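Local coordinates for protein 24-sterol C-methyltransferase (Haloferax volcanii, PDB 6F5Z) that is a putative methyltransferase, here bound to S-adenosyl-L-homocysteine and paired with the Trm112 activator, that probably uses S-adenosyl-L-methionine as methyl donor, at residues S88-D93 with L97-D102; E111-A116 with H120-E125; A166-A171 with G217-V222. All coordinates share one frame; numbering follows the deposited sequence.

Overall arrangement
The three contacts follow one another along the chain and run across one Rossmann-like sheet. Contact 1 closes the end of strand 87-91, outermost within this chain, against the loop before strand 104-110. Contact 2 joins the loop after strand 104-110 to helix 119-129, and contact 3 packs helix 165-174 on strand 218-224. Centres of contacts 1 and 2 lie about 14 Å apart, of 2 and 3 about 12 Å, of 1 and 3 about 23 Å. Contacts 1 and 2 share the S-adenosyl-L-homocysteine pocket and a probable hydrogen bond from Leu97 N to Glu125 OE1; contacts 2 and 3 meet through Phe113 with Tyr168 and Leu123 with Ala171, so helix 119-129 links the pocket loops to helix 165-174.

Contact 1: S88-D93 with L97-D102; sequences SFLVGD and LPFDDD. With SAH (S-adenosyl-L-homocysteine), chain G.
Leu90 reaches from strand 87-91 to Pro98 and Phe99 in the loop that leads back to strand 104-110, at the outer end, within this chain, of the Rossmann-like sheet of a class I methyltransferase. Its CB points at the loop, and a chi1 of 65° sets CG between the backbone N and the carbonyl carbon. From CG the two methyl branches divide the work: CD1 lies 3.7 Å from CG of the Pro98 ring, while CD2 comes obliquely to the end of the Phe99 ring, 4.2 Å from CZ. Leu90 and Phe99 approach from opposite directions, and Phe66 of the neighbouring strand meets the Phe99 ring edge-to-face. Pro98 is the centre of an inverse gamma turn, closed by a weak bond from Phe99 N to Leu97 O (2.9 Å). Leu97 bends back in the same corner and puts its CD2 methyl 3.6 Å from Asp93 O, with Ile126 and Ile129 of helix 119-129 also against its side chain. Backbone bonds from Val91, Pro98 and Asp100 to the Trm112 chain, a UPF0434 family protein, place this corner at the interface with the activator. Asp93 turns the other way, CG anti to the backbone N (chi1 -174°), and addresses the cofactor product. Its OD1 takes a weak, bent hydrogen bond from adenine N6 of SAH at 3.1 Å (132° at the hydrogen), while OD2 is held by Asp95 N. With an alanine here, the adenine amino group and Asp95 N would probably both lose this acceptor, and the base would be held less firmly. One residue earlier, Gly92 O lies 3.4 Å from adenine C2 of SAH.

Contact 2: E111-A116 with H120-E125; sequences EAFYYA and HHTLEE. With SAH (S-adenosyl-L-homocysteine), chain G.
Phe113 lays the end of its ring against Leu123, CZ lying 3.7 Å from Leu123 CG and CE1 3.8 Å from Leu123 CD2. The two side chains cross at about a right angle, and the leucine meets the ring obliquely. With CG anti to the backbone N (chi1 175°), the phenyl group swings out of its short 3-10 turn toward the helix, where Thr122 CG2 also reaches Phe113 CE1 at 4.0 Å. The other branch of Thr122, OG1, packs 3.6 Å from Ala116 CB, but its strong polar partner is Phe94 O. This is the loop of a beta-alpha-beta crossover: strand 104-110 passes through segment 111-116 into helix 119-129, which returns to the parallel neighbour, strand 134-140. Cys138 and Phe136 of that strand touch Phe113 and Leu123 respectively, burying the contact between helix and sheet. On the cofactor side the same loop lines the SAH pocket. Glu111 O stands 3.3 Å from SAH C5', Ala112 CB touches ribose O4', and Tyr115 CB lies 3.5 Å from adenine N7 of SAH. The rings behind are tied together as well: Tyr114 CE1 sits 3.5 Å above one face of the Tyr115 ring, toward its rim. Tyr114 OH donates a short bond to Glu111 OE1 (2.6 Å), arriving from above the carboxylate plane, 51° out of it; Asn141 N is a second donor to this oxygen.

Contact 3: A166-A171 with G217-V222; sequences AEYREA and GTLLTV
Tyr168 projects from helix 165-174 onto strand 218-224 and meets Leu219 and Thr221 with different parts of its side chain. CD2 of its ring is 3.7 Å from Leu219 CD2, and CE2 is 4.0 Å from the same methyl, which approaches the ring obliquely. Nearer the backbone, Tyr168 CB lies 3.8 Å from Thr221 OG1. The tyrosine's chi1 of -93° is well off a staggered value, a twist that accompanies packing on several sides: Trp163 meets its ring edge-to-face, and Cys138, Val140 and Gln182 also touch the side chain. Leu219 sends CG anti to the backbone N (chi1 165°); chi2 of 65° turns CD1 aside and leaves CD2 anti to CA, reaching the ring. Strand 218-224 is the antiparallel one characteristic of class I methyltransferases, inserted between strands 134-140 and 178-185; its Leu219 and Thr221 side chains meet the helix on one face of the sheet. Thr221 keeps OG1 anti to the carbonyl carbon, where the hydroxyl is hydrogen-bonded to Gln182 NE2 and is thus satisfied despite its apolar neighbour. The OE1 end of the same glutamine amide takes Arg169 NH1. The arginine folds back along its own helix: Ala166 CA lies 3.4 Å above its guanidinium plane, offset toward the rim, and Arg169 NE forms a salt bridge with Glu37 of the second copy of this protein.

Contact 1: S88-D93 with L97-D102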
loop_
_atom_site.group_PDB
_atom_site.type_symbol
_atom_site.label_atom_id
_atom_site.label_comp_id
_atom_site.label_asym_id
_atom_site.label_seq_id
_atom_site.Cartn_x
_atom_site.Cartn_y
_atom_site.Cartn_z
ATOM N N SER B 88 20.220 7.118 -14.102
ATOM C CA SER B 88 21.614 6.701 -14.134
ATOM C C SER B 88 21.743 5.311 -13.584
ATOM O O SER B 88 20.814 4.792 -12.945
ATOM C CB SER B 88 22.461 7.636 -13.286
ATOM O OG SER B 88 22.064 7.566 -11.920
ATOM N N PHE B 89 22.889 4.687 -13.882
ATOM C CA PHE B 89 23.182 3.312 -13.505
ATOM C C PHE B 89 24.541 3.195 -12.867
ATOM O O PHE B 89 25.469 3.957 -13.177
ATOM C CB PHE B 89 23.052 2.391 -14.740
ATOM C CG PHE B 89 21.643 2.429 -15.285
ATOM C CD1 PHE B 89 20.625 1.691 -14.677
ATOM C CD2 PHE B 89 21.300 3.300 -16.322
ATOM C CE1 PHE B 89 19.299 1.792 -15.121
ATOM C CE2 PHE B 89 19.971 3.402 -16.769
ATOM C CZ PHE B 89 18.983 2.640 -16.174
ATOM N N LEU B 90 24.663 2.262 -11.922
ATOM C CA LEU B 90 25.912 2.079 -11.178
ATOM C C LEU B 90 26.052 0.632 -10.746
ATOM O O LEU B 90 25.054 -0.102 -10.596
ATOM C CB LEU B 90 25.958 3.010 -9.934
ATOM C CG LEU B 90 24.911 2.751 -8.822
ATOM C CD1 LEU B 90 25.474 3.083 -7.460
ATOM C CD2 LEU B 90 23.618 3.556 -9.034
ATOM N N VAL B 91 27.300 0.227 -10.571
ATOM C CA VAL B 91 27.605 -1.091 -10.033
ATOM C C VAL B 91 27.642 -0.936 -8.514
ATOM O O VAL B 91 28.307 -0.049 -7.980
ATOM C CB VAL B 91 28.950 -1.673 -10.585
ATOM C CG1 VAL B 91 29.114 -3.154 -10.215
ATOM C CG2 VAL B 91 29.020 -1.516 -12.109
ATOM N N GLY B 92 26.954 -1.824 -7.811
ATOM C CA GLY B 92 26.950 -1.803 -6.369
ATOM C C GLY B 92 26.476 -3.121 -5.796
ATOM O O GLY B 92 26.140 -4.049 -6.554
ATOM N N ASP B 93 26.435 -3.187 -4.461
ATOM C CA ASP B 93 26.023 -4.406 -3.781
ATOM C C ASP B 93 24.995 -4.094 -2.714
ATOM O O ASP B 93 25.109 -3.097 -2.009
ATOM C CB ASP B 93 27.240 -5.143 -3.175
ATOM C CG ASP B 93 26.850 -6.497 -2.597
ATOM O OD1 ASP B 93 26.591 -7.423 -3.392
ATOM O OD2 ASP B 93 26.682 -6.590 -1.353
ATOM N N LEU B 97 24.844 0.042 0.602
ATOM C CA LEU B 97 24.291 0.962 -0.409
ATOM C C LEU B 97 25.041 2.283 -0.400
ATOM O O LEU B 97 25.128 2.936 0.645
ATOM C CB LEU B 97 22.792 1.176 -0.234
ATOM C CG LEU B 97 21.960 -0.124 -0.198
ATOM C CD1 LEU B 97 20.444 0.197 0.005
ATOM C CD2 LEU B 97 22.186 -0.987 -1.456
ATOM N N PRO B 98 25.497 2.709 -1.602
ATOM C CA PRO B 98 26.358 3.889 -1.702
ATOM C C PRO B 98 25.574 5.183 -1.823
ATOM O O PRO B 98 25.884 6.037 -2.657
ATOM C CB PRO B 98 27.214 3.576 -2.938
ATOM C CG PRO B 98 26.271 2.847 -3.842
ATOM C CD PRO B 98 25.420 2.000 -2.900
ATOM N N PHE B 99 24.570 5.333 -0.944
ATOM C CA PHE B 99 23.741 6.529 -0.884
ATOM C C PHE B 99 23.714 7.073 0.506
ATOM O O PHE B 99 23.741 6.305 1.493
ATOM C CB PHE B 99 22.295 6.242 -1.325
ATOM C CG PHE B 99 22.214 5.668 -2.705
ATOM C CD1 PHE B 99 22.196 6.496 -3.818
ATOM C CD2 PHE B 99 22.149 4.295 -2.901
ATOM C CE1 PHE B 99 22.200 5.952 -5.104
ATOM C CE2 PHE B 99 22.118 3.757 -4.190
ATOM C CZ PHE B 99 22.167 4.587 -5.275
ATOM N N ASP B 100 23.665 8.412 0.609
ATOM C CA ASP B 100 23.596 9.093 1.891
ATOM C C ASP B 100 22.354 8.716 2.693
ATOM O O ASP B 100 21.335 8.331 2.106
ATOM C CB ASP B 100 23.505 10.607 1.647
ATOM C CG ASP B 100 24.800 11.248 1.220
ATOM O OD1 ASP B 100 25.860 10.601 1.365
ATOM O OD2 ASP B 100 24.764 12.417 0.777
ATOM N N ASP B 101 22.404 8.899 4.018
ATOM C CA ASP B 101 21.214 8.709 4.837
ATOM C C ASP B 101 20.112 9.659 4.363
ATOM O O ASP B 101 20.392 10.805 4.017
ATOM C CB ASP B 101 21.478 9.057 6.317
ATOM C CG ASP B 101 22.458 8.182 7.060
ATOM O OD1 ASP B 101 23.156 7.390 6.408
ATOM O OD2 ASP B 101 22.572 8.342 8.299
ATOM N N ASP B 102 18.859 9.207 4.391
ATOM C CA ASP B 102 17.689 10.049 4.136
ATOM C C ASP B 102 17.815 10.866 2.858
ATOM O O ASP B 102 17.532 12.073 2.863
ATOM C CB ASP B 102 17.431 10.990 5.334
ATOM C CG ASP B 102 17.227 10.370 6.706
ATOM O OD1 ASP B 102 17.020 9.142 6.789
ATOM O OD2 ASP B 102 17.266 11.112 7.696
HETATM N N SAH G . 14.750 -6.246 -11.526
HETATM C CA SAH G . 15.057 -6.907 -12.823
HETATM C CB SAH G . 16.221 -7.973 -12.746
HETATM C CG SAH G . 15.882 -9.164 -11.856
HETATM S SD SAH G . 17.263 -10.368 -11.837
HETATM C C SAH G . 13.804 -7.579 -13.443
HETATM O O SAH G . 12.708 -7.427 -12.750
HETATM O OXT SAH G . 13.852 -8.178 -14.492
HETATM C "C5'" SAH G . 18.188 -9.912 -10.351
HETATM C "C4'" SAH G . 19.101 -8.715 -10.548
HETATM O "O4'" SAH G . 19.687 -8.391 -9.260
HETATM C "C3'" SAH G . 20.264 -9.043 -11.492
HETATM O "O3'" SAH G . 20.437 -8.057 -12.509
HETATM C "C2'" SAH G . 21.451 -9.242 -10.543
HETATM O "O2'" SAH G . 22.731 -8.942 -11.097
HETATM C "C1'" SAH G . 21.098 -8.313 -9.382
HETATM N N9 SAH G . 21.678 -8.700 -8.094
HETATM C C8 SAH G . 21.551 -9.912 -7.459
HETATM N N7 SAH G . 22.138 -9.965 -6.288
HETATM C C5 SAH G . 22.686 -8.700 -6.136
HETATM C C6 SAH G . 23.447 -8.108 -5.102
HETATM N N6 SAH G . 23.829 -8.751 -3.991
HETATM N N1 SAH G . 23.845 -6.822 -5.270
HETATM C C2 SAH G . 23.522 -6.187 -6.405
HETATM N N3 SAH G . 22.814 -6.638 -7.444
HETATM C C4 SAH G . 22.414 -7.912 -7.246
#

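Contact 2: E111-A116 with H120-E125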
loop_
_atom_site.group_PDB
_atom_site.type_symbol
_atom_site.label_atom_id
_atom_site.label_comp_id
_atom_site.label_asym_id
_atom_site.label_seq_id
_atom_site.Cartn_x
_atom_site.Cartn_y
_atom_site.Cartn_z
ATOM N N GLU B 111 12.377 -9.144 -8.132
ATOM C CA GLU B 111 13.095 -10.378 -8.424
ATOM C C GLU B 111 14.590 -10.274 -8.117
ATOM O O GLU B 111 15.390 -10.926 -8.820
ATOM C CB GLU B 111 12.841 -10.760 -9.911
ATOM C CG GLU B 111 11.471 -11.384 -10.106
ATOM C CD GLU B 111 11.452 -12.795 -9.552
ATOM O OE1 GLU B 111 11.487 -12.953 -8.305
ATOM O OE2 GLU B 111 11.523 -13.748 -10.362
ATOM N N ALA B 112 14.968 -9.616 -7.008
ATOM C CA ALA B 112 16.390 -9.460 -6.682
ATOM C C ALA B 112 16.657 -9.571 -5.210
ATOM O O ALA B 112 17.739 -9.959 -4.804
ATOM C CB ALA B 112 16.894 -8.095 -7.157
ATOM N N PHE B 113 15.692 -9.147 -4.380
ATOM C CA PHE B 113 15.972 -9.023 -2.956
ATOM C C PHE B 113 16.468 -10.298 -2.294
ATOM O O PHE B 113 17.345 -10.221 -1.429
ATOM C CB PHE B 113 14.754 -8.468 -2.205
ATOM C CG PHE B 113 14.917 -8.414 -0.708
ATOM C CD1 PHE B 113 15.599 -7.366 -0.109
ATOM C CD2 PHE B 113 14.449 -9.453 0.095
ATOM C CE1 PHE B 113 15.766 -7.342 1.286
ATOM C CE2 PHE B 113 14.642 -9.441 1.483
ATOM C CZ PHE B 113 15.283 -8.384 2.060
ATOM N N TYR B 114 15.915 -11.421 -2.715
ATOM C CA TYR B 114 16.211 -12.695 -2.082
ATOM C C TYR B 114 17.604 -13.211 -2.448
ATOM O O TYR B 114 17.997 -14.253 -1.914
ATOM C CB TYR B 114 15.109 -13.690 -2.365
ATOM C CG TYR B 114 14.755 -13.805 -3.829
ATOM C CD1 TYR B 114 15.493 -14.620 -4.681
ATOM C CD2 TYR B 114 13.635 -13.160 -4.353
ATOM C CE1 TYR B 114 15.145 -14.785 -6.016
ATOM C CE2 TYR B 114 13.290 -13.291 -5.700
ATOM C CZ TYR B 114 14.033 -14.123 -6.528
ATOM O OH TYR B 114 13.665 -14.332 -7.844
ATOM N N TYR B 115 18.368 -12.494 -3.289
ATOM C CA TYR B 115 19.758 -12.889 -3.531
ATOM C C TYR B 115 20.683 -12.144 -2.550
ATOM O O TYR B 115 21.896 -12.417 -2.530
ATOM C CB TYR B 115 20.179 -12.527 -4.970
ATOM C CG TYR B 115 19.412 -13.253 -6.046
ATOM C CD1 TYR B 115 19.601 -14.619 -6.268
ATOM C CD2 TYR B 115 18.532 -12.574 -6.882
ATOM C CE1 TYR B 115 18.925 -15.283 -7.290
ATOM C CE2 TYR B 115 17.807 -13.241 -7.864
ATOM C CZ TYR B 115 18.012 -14.593 -8.073
ATOM O OH TYR B 115 17.329 -15.247 -9.080
ATOM N N ALA B 116 20.160 -11.176 -1.756
ATOM C CA ALA B 116 21.020 -10.431 -0.819
ATOM C C ALA B 116 21.736 -11.408 0.105
ATOM O O ALA B 116 21.099 -12.348 0.581
ATOM C CB ALA B 116 20.201 -9.460 0.017
ATOM N N HIS B 120 18.477 -9.087 6.105
ATOM C CA HIS B 120 18.088 -8.200 7.200
ATOM C C HIS B 120 18.940 -6.902 7.159
ATOM O O HIS B 120 18.400 -5.808 7.358
ATOM C CB HIS B 120 18.228 -8.949 8.536
ATOM C CG HIS B 120 17.127 -9.949 8.739
ATOM N ND1 HIS B 120 17.350 -11.323 8.732
ATOM C CD2 HIS B 120 15.810 -9.722 8.970
ATOM C CE1 HIS B 120 16.162 -11.875 8.973
ATOM N NE2 HIS B 120 15.206 -10.940 9.108
ATOM N N HIS B 121 20.252 -7.014 6.868
ATOM C CA HIS B 121 21.100 -5.817 6.783
ATOM C C HIS B 121 20.709 -4.969 5.567
ATOM O O HIS B 121 20.681 -3.746 5.650
ATOM C CB HIS B 121 22.586 -6.174 6.760
ATOM C CG HIS B 121 23.482 -4.977 6.686
ATOM N ND1 HIS B 121 23.495 -4.017 7.688
ATOM C CD2 HIS B 121 24.293 -4.566 5.686
ATOM C CE1 HIS B 121 24.352 -3.088 7.283
ATOM N NE2 HIS B 121 24.849 -3.374 6.087
ATOM N N THR B 122 20.339 -5.626 4.464
ATOM C CA THR B 122 19.882 -4.849 3.288
ATOM C C THR B 122 18.630 -4.044 3.679
ATOM O O THR B 122 18.526 -2.885 3.293
ATOM C CB THR B 122 19.644 -5.779 2.101
ATOM O OG1 THR B 122 20.925 -6.315 1.710
ATOM C CG2 THR B 122 19.022 -5.040 0.907
ATOM N N LEU B 123 17.672 -4.639 4.427
ATOM C CA LEU B 123 16.499 -3.870 4.837
ATOM C C LEU B 123 16.863 -2.657 5.705
ATOM O O LEU B 123 16.268 -1.603 5.590
ATOM C CB LEU B 123 15.493 -4.753 5.568
ATOM C CG LEU B 123 14.809 -5.787 4.686
ATOM C CD1 LEU B 123 14.070 -6.824 5.513
ATOM C CD2 LEU B 123 13.849 -5.115 3.672
ATOM N N GLU B 124 17.844 -2.821 6.607
ATOM C CA GLU B 124 18.311 -1.718 7.447
ATOM C C GLU B 124 18.958 -0.619 6.575
ATOM O O GLU B 124 18.723 0.568 6.816
ATOM C CB GLU B 124 19.326 -2.244 8.468
ATOM C CG GLU B 124 18.670 -3.133 9.518
ATOM C CD GLU B 124 19.617 -4.074 10.244
ATOM O OE1 GLU B 124 20.853 -3.945 10.069
ATOM O OE2 GLU B 124 19.117 -4.999 10.925
ATOM N N GLU B 125 19.695 -1.036 5.521
ATOM C CA GLU B 125 20.311 -0.093 4.577
ATOM C C GLU B 125 19.244 0.676 3.796
ATOM O O GLU B 125 19.404 1.872 3.523
ATOM C CB GLU B 125 21.217 -0.833 3.613
ATOM C CG GLU B 125 22.614 -1.109 4.157
ATOM C CD GLU B 125 23.397 0.184 4.306
ATOM O OE1 GLU B 125 23.948 0.672 3.291
ATOM O OE2 GLU B 125 23.425 0.725 5.437
HETATM N N SAH G . 14.750 -6.246 -11.526
HETATM C CA SAH G . 15.057 -6.907 -12.823
HETATM C CB SAH G . 16.221 -7.973 -12.746
HETATM C CG SAH G . 15.882 -9.164 -11.856
HETATM S SD SAH G . 17.263 -10.368 -11.837
HETATM C C SAH G . 13.804 -7.579 -13.443
HETATM O O SAH G . 12.708 -7.427 -12.750
HETATM O OXT SAH G . 13.852 -8.178 -14.492
HETATM C "C5'" SAH G . 18.188 -9.912 -10.351
HETATM C "C4'" SAH G . 19.101 -8.715 -10.548
HETATM O "O4'" SAH G . 19.687 -8.391 -9.260
HETATM C "C3'" SAH G . 20.264 -9.043 -11.492
HETATM O "O3'" SAH G . 20.437 -8.057 -12.509
HETATM C "C2'" SAH G . 21.451 -9.242 -10.543
HETATM O "O2'" SAH G . 22.731 -8.942 -11.097
HETATM C "C1'" SAH G . 21.098 -8.313 -9.382
HETATM N N9 SAH G . 21.678 -8.700 -8.094
HETATM C C8 SAH G . 21.551 -9.912 -7.459
HETATM N N7 SAH G . 22.138 -9.965 -6.288
HETATM C C5 SAH G . 22.686 -8.700 -6.136
HETATM C C6 SAH G . 23.447 -8.108 -5.102
HETATM N N6 SAH G . 23.829 -8.751 -3.991
HETATM N N1 SAH G . 23.845 -6.822 -5.270
HETATM C C2 SAH G . 23.522 -6.187 -6.405
HETATM N N3 SAH G . 22.814 -6.638 -7.444
HETATM C C4 SAH G . 22.414 -7.912 -7.246
#

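Contact 3: A166-A171 with G217-V222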
loop_
_atom_site.group_PDB
_atom_site.type_symbol
_atom_site.label_atom_id
_atom_site.label_comp_id
_atom_site.label_asym_id
_atom_site.label_seq_id
_atom_site.Cartn_x
_atom_site.Cartn_y
_atom_site.Cartn_z
ATOM N N ALA B 166 4.540 -13.823 5.950
ATOM C CA ALA B 166 4.711 -13.352 7.342
ATOM C C ALA B 166 6.151 -12.990 7.661
ATOM O O ALA B 166 6.422 -11.985 8.335
ATOM C CB ALA B 166 4.175 -14.392 8.327
ATOM N N GLU B 167 7.096 -13.789 7.174
ATOM C CA GLU B 167 8.506 -13.477 7.425
ATOM C C GLU B 167 8.947 -12.164 6.788
ATOM O O GLU B 167 9.780 -11.443 7.357
ATOM C CB GLU B 167 9.404 -14.623 6.974
ATOM C CG GLU B 167 9.363 -15.780 7.974
ATOM C CD GLU B 167 9.968 -17.078 7.476
ATOM O OE1 GLU B 167 9.872 -17.374 6.263
ATOM O OE2 GLU B 167 10.491 -17.836 8.325
ATOM N N TYR B 168 8.401 -11.827 5.591
ATOM C CA TYR B 168 8.729 -10.536 4.974
ATOM C C TYR B 168 8.157 -9.411 5.853
ATOM O O TYR B 168 8.855 -8.441 6.104
ATOM C CB TYR B 168 8.086 -10.424 3.577
ATOM C CG TYR B 168 9.031 -10.888 2.495
ATOM C CD1 TYR B 168 9.988 -10.026 1.959
ATOM C CD2 TYR B 168 8.996 -12.204 2.015
ATOM C CE1 TYR B 168 10.903 -10.461 1.001
ATOM C CE2 TYR B 168 9.887 -12.634 1.023
ATOM C CZ TYR B 168 10.864 -11.772 0.553
ATOM O OH TYR B 168 11.783 -12.193 -0.370
ATOM N N ARG B 169 6.935 -9.567 6.393
ATOM C CA ARG B 169 6.380 -8.489 7.232
ATOM C C ARG B 169 7.211 -8.330 8.511
ATOM O O ARG B 169 7.525 -7.201 8.911
ATOM C CB ARG B 169 4.904 -8.761 7.588
ATOM C CG ARG B 169 4.005 -8.896 6.362
ATOM C CD ARG B 169 2.499 -8.772 6.669
ATOM N NE ARG B 169 2.049 -9.690 7.718
ATOM C CZ ARG B 169 1.706 -10.959 7.498
ATOM N NH1 ARG B 169 1.835 -11.495 6.282
ATOM N NH2 ARG B 169 1.254 -11.714 8.496
ATOM N N GLU B 170 7.564 -9.471 9.137
ATOM C CA GLU B 170 8.346 -9.431 10.362
ATOM C C GLU B 170 9.714 -8.813 10.114
ATOM O O GLU B 170 10.171 -7.999 10.914
ATOM C CB GLU B 170 8.505 -10.854 10.927
ATOM C CG GLU B 170 7.192 -11.491 11.383
ATOM C CD GLU B 170 7.162 -13.013 11.499
ATOM O OE1 GLU B 170 8.223 -13.660 11.343
ATOM O OE2 GLU B 170 6.064 -13.564 11.737
ATOM N N ALA B 171 10.379 -9.179 8.991
ATOM C CA ALA B 171 11.720 -8.641 8.716
ATOM C C ALA B 171 11.631 -7.134 8.462
ATOM O O ALA B 171 12.534 -6.395 8.859
ATOM C CB ALA B 171 12.299 -9.320 7.485
ATOM N N GLY B 217 1.152 -15.890 -7.980
ATOM C CA GLY B 217 1.736 -14.708 -8.618
ATOM C C GLY B 217 2.962 -14.168 -7.883
ATOM O O GLY B 217 3.726 -14.919 -7.256
ATOM N N THR B 218 3.159 -12.854 -7.987
ATOM C CA THR B 218 4.283 -12.146 -7.386
ATOM C C THR B 218 3.879 -11.618 -6.019
ATOM O O THR B 218 2.827 -10.996 -5.883
ATOM C CB THR B 218 4.654 -10.949 -8.290
ATOM O OG1 THR B 218 5.127 -11.471 -9.548
ATOM C CG2 THR B 218 5.763 -10.080 -7.724
ATOM N N LEU B 219 4.742 -11.838 -5.013
ATOM C CA LEU B 219 4.460 -11.269 -3.697
ATOM C C LEU B 219 4.991 -9.830 -3.673
ATOM O O LEU B 219 6.141 -9.580 -4.043
ATOM C CB LEU B 219 5.213 -12.104 -2.630
ATOM C CG LEU B 219 5.329 -11.450 -1.221
ATOM C CD1 LEU B 219 3.970 -11.308 -0.579
ATOM C CD2 LEU B 219 6.163 -12.349 -0.294
ATOM N N LEU B 220 4.165 -8.877 -3.207
ATOM C CA LEU B 220 4.611 -7.515 -3.038
ATOM C C LEU B 220 4.457 -7.147 -1.584
ATOM O O LEU B 220 3.362 -7.309 -1.036
ATOM C CB LEU B 220 3.771 -6.532 -3.878
ATOM C CG LEU B 220 4.004 -5.030 -3.590
ATOM C CD1 LEU B 220 5.433 -4.598 -4.044
ATOM C CD2 LEU B 220 2.932 -4.176 -4.322
ATOM N N THR B 221 5.556 -6.608 -0.969
ATOM C CA THR B 221 5.438 -6.086 0.403
ATOM C C THR B 221 5.901 -4.640 0.335
ATOM O O THR B 221 6.925 -4.347 -0.280
ATOM C CB THR B 221 6.328 -6.879 1.381
ATOM O OG1 THR B 221 6.105 -8.295 1.201
ATOM C CG2 THR B 221 6.043 -6.521 2.864
ATOM N N VAL B 222 5.133 -3.728 0.952
ATOM C CA VAL B 222 5.438 -2.286 0.928
ATOM C C VAL B 222 5.774 -1.822 2.339
ATOM O O VAL B 222 4.974 -2.072 3.253
ATOM C CB VAL B 222 4.232 -1.497 0.402
ATOM C CG1 VAL B 222 4.473 0.021 0.441
ATOM C CG2 VAL B 222 3.909 -1.937 -1.038
#